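Local structure of phosphoenolpyruvate-protein phosphotransferase (Acinetobacter sp., 3CI6) at residues 89-94 against 118-123. The protein probably transfers the phosphoryl group of phosphoenolpyruvate to a protein histidine, and this chain is its N-terminal GAF domain. Numbering follows the deposited sequence.
Sequences EEIVNL and LGVPVM
Leu118 CD1, a methyl from strand 116-124, lies over one face of the Asn93 carboxamide, 3.9 Å from Asn93 CG, at the edge of the antiparallel sheet of the GAF domain. The nitrogen end of that amide is hydrogen-bonded to Glu147 OE2 and Phe142 O, which fixes its rotation. Here 92-94 is an outermost strand of the chain's sheet and runs against 116-124, which is itself paired on its other side with 127-136. At the far end, the selenomethionine Met123 bends at chi2 and chi3, and in the conformer considered its CE comes over the carboxylate of Glu89, offset toward OE1; this contact is doubtful, because Met123 has two conformers.

Between these ends, the Pro121 ring turns its CG-CD side to the backbone leading out of helix 80-88; CD sits 3.7 Å from Glu90 O, and Val85 of that helix also packs on the ring. Ile91 places CG2 anti to the backbone N (CG1 at chi1 -68°), 3.8 Å from Leu118 CD1, and its CG1 runs beside Val120 CG1. The same Leu118 methyl thus touches both Ile91 and Asn93, on the sheet face covered by helix 144-167. Ile91 further packs on Arg13 of the second subunit.

Val92 and Gly119 form the hydrogen-bonded pair: Val92 N donates to Gly119 O and Gly119 N to Val92 O, both at 2.9 Å. Each carbonyl also receives a CA-H contact: Ile91 CA lies 3.3 Å from Gly119 O, and Leu118 CA 3.4 Å from Val92 O.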
loop_
_atom_site.group_PDB
_atom_site.type_symbol
_atom_site.label_atom_id
_atom_site.label_comp_id
_atom_site.label_asym_id
_atom_site.label_seq_id
_atom_site.Cartn_x
_atom_site.Cartn_y
_atom_site.Cartn_z
ATOM N N GLU B 89 -10.302 11.206 -9.617
ATOM C CA GLU B 89 -9.617 9.972 -9.205
ATOM C C GLU B 89 -8.297 9.795 -9.948
ATOM O O GLU B 89 -7.945 8.671 -10.343
ATOM C CB GLU B 89 -10.530 8.742 -9.389
ATOM C CG GLU B 89 -11.885 8.937 -8.724
ATOM C CD GLU B 89 -12.849 7.777 -8.894
ATOM O OE1 GLU B 89 -12.493 6.739 -9.497
ATOM O OE2 GLU B 89 -13.990 7.941 -8.394
ATOM N N GLU B 90 -7.600 10.916 -10.164
ATOM C CA GLU B 90 -6.354 11.008 -10.954
ATOM C C GLU B 90 -5.353 11.854 -10.155
ATOM O O GLU B 90 -5.746 12.767 -9.456
ATOM C CB GLU B 90 -6.573 11.757 -12.317
ATOM C CG GLU B 90 -7.397 11.056 -13.386
ATOM C CD GLU B 90 -7.880 11.988 -14.480
ATOM O OE1 GLU B 90 -7.567 13.191 -14.442
ATOM O OE2 GLU B 90 -8.589 11.484 -15.381
ATOM N N ILE B 91 -4.060 11.548 -10.331
ATOM C CA ILE B 91 -2.984 12.435 -9.945
ATOM C C ILE B 91 -3.117 13.763 -10.701
ATOM O O ILE B 91 -3.459 13.753 -11.905
ATOM C CB ILE B 91 -1.589 11.861 -10.238
ATOM C CG1 ILE B 91 -1.329 10.674 -9.328
ATOM C CG2 ILE B 91 -0.538 12.958 -10.035
ATOM C CD1 ILE B 91 0.115 10.207 -9.379
ATOM N N VAL B 92 -2.923 14.854 -9.970
ATOM C CA VAL B 92 -2.807 16.195 -10.541
ATOM C C VAL B 92 -1.429 16.719 -10.122
ATOM O O VAL B 92 -1.204 17.084 -8.986
ATOM C CB VAL B 92 -3.900 17.126 -10.067
ATOM C CG1 VAL B 92 -3.673 18.516 -10.614
ATOM C CG2 VAL B 92 -5.265 16.621 -10.481
ATOM N N ASN B 93 -0.507 16.726 -11.085
ATOM C CA ASN B 93 0.887 17.081 -10.851
ATOM C C ASN B 93 1.147 18.349 -11.639
ATOM O O ASN B 93 1.346 18.297 -12.865
ATOM C CB ASN B 93 1.797 15.948 -11.267
ATOM C CG ASN B 93 3.266 16.247 -11.026
ATOM O OD1 ASN B 93 3.609 17.339 -10.532
ATOM N ND2 ASN B 93 4.145 15.286 -11.391
ATOM N N LEU B 94 1.074 19.484 -10.946
ATOM C CA LEU B 94 1.216 20.806 -11.529
ATOM C C LEU B 94 2.560 21.395 -11.147
ATOM O O LEU B 94 2.802 21.757 -9.991
ATOM C CB LEU B 94 0.129 21.741 -11.039
ATOM C CG LEU B 94 -1.241 21.539 -11.639
ATOM C CD1 LEU B 94 -2.180 22.542 -10.944
ATOM C CD2 LEU B 94 -1.196 21.735 -13.140
ATOM N N LEU B 118 1.141 18.802 -6.090
ATOM C CA LEU B 118 1.109 17.410 -6.498
ATOM C C LEU B 118 0.105 16.692 -5.619
ATOM O O LEU B 118 0.333 16.491 -4.428
ATOM C CB LEU B 118 2.502 16.792 -6.372
ATOM C CG LEU B 118 2.650 15.286 -6.500
ATOM C CD1 LEU B 118 1.981 14.712 -7.728
ATOM C CD2 LEU B 118 4.161 14.911 -6.489
ATOM N N GLY B 119 -1.053 16.387 -6.192
ATOM C CA GLY B 119 -2.163 15.749 -5.433
ATOM C C GLY B 119 -2.369 14.336 -5.939
ATOM O O GLY B 119 -2.376 14.115 -7.172
ATOM N N VAL B 120 -2.522 13.394 -5.004
ATOM C CA VAL B 120 -2.579 11.988 -5.316
ATOM C C VAL B 120 -3.813 11.412 -4.607
ATOM O O VAL B 120 -3.988 11.622 -3.402
ATOM C CB VAL B 120 -1.310 11.255 -4.848
ATOM C CG1 VAL B 120 -1.399 9.812 -5.259
ATOM C CG2 VAL B 120 -0.081 11.917 -5.435
ATOM N N PRO B 121 -4.686 10.744 -5.352
ATOM C CA PRO B 121 -5.882 10.215 -4.674
ATOM C C PRO B 121 -5.560 8.968 -3.870
ATOM O O PRO B 121 -4.750 8.133 -4.289
ATOM C CB PRO B 121 -6.772 9.854 -5.824
ATOM C CG PRO B 121 -5.842 9.543 -6.923
ATOM C CD PRO B 121 -4.673 10.429 -6.780
ATOM N N VAL B 122 -6.236 8.833 -2.724
ATOM C CA VAL B 122 -6.157 7.630 -1.876
ATOM C C VAL B 122 -7.455 6.900 -2.187
ATOM O O VAL B 122 -8.543 7.401 -1.875
ATOM C CB VAL B 122 -6.013 7.983 -0.382
ATOM C CG1 VAL B 122 -5.855 6.692 0.383
ATOM C CG2 VAL B 122 -4.832 8.921 -0.136
HETATM N N MSE B 123 -7.317 5.751 -2.855
HETATM C CA MSE B 123 -8.441 4.954 -3.370
HETATM C C MSE B 123 -8.471 3.561 -2.743
HETATM O O MSE B 123 -7.456 2.885 -2.741
HETATM C CB MSE B 123 -8.285 4.762 -4.872
HETATM C CG MSE B 123 -8.150 6.034 -5.692
HETATM SE SE MSE B 123 -9.691 7.212 -5.675
HETATM C CE MSE B 123 -10.962 5.872 -6.386
#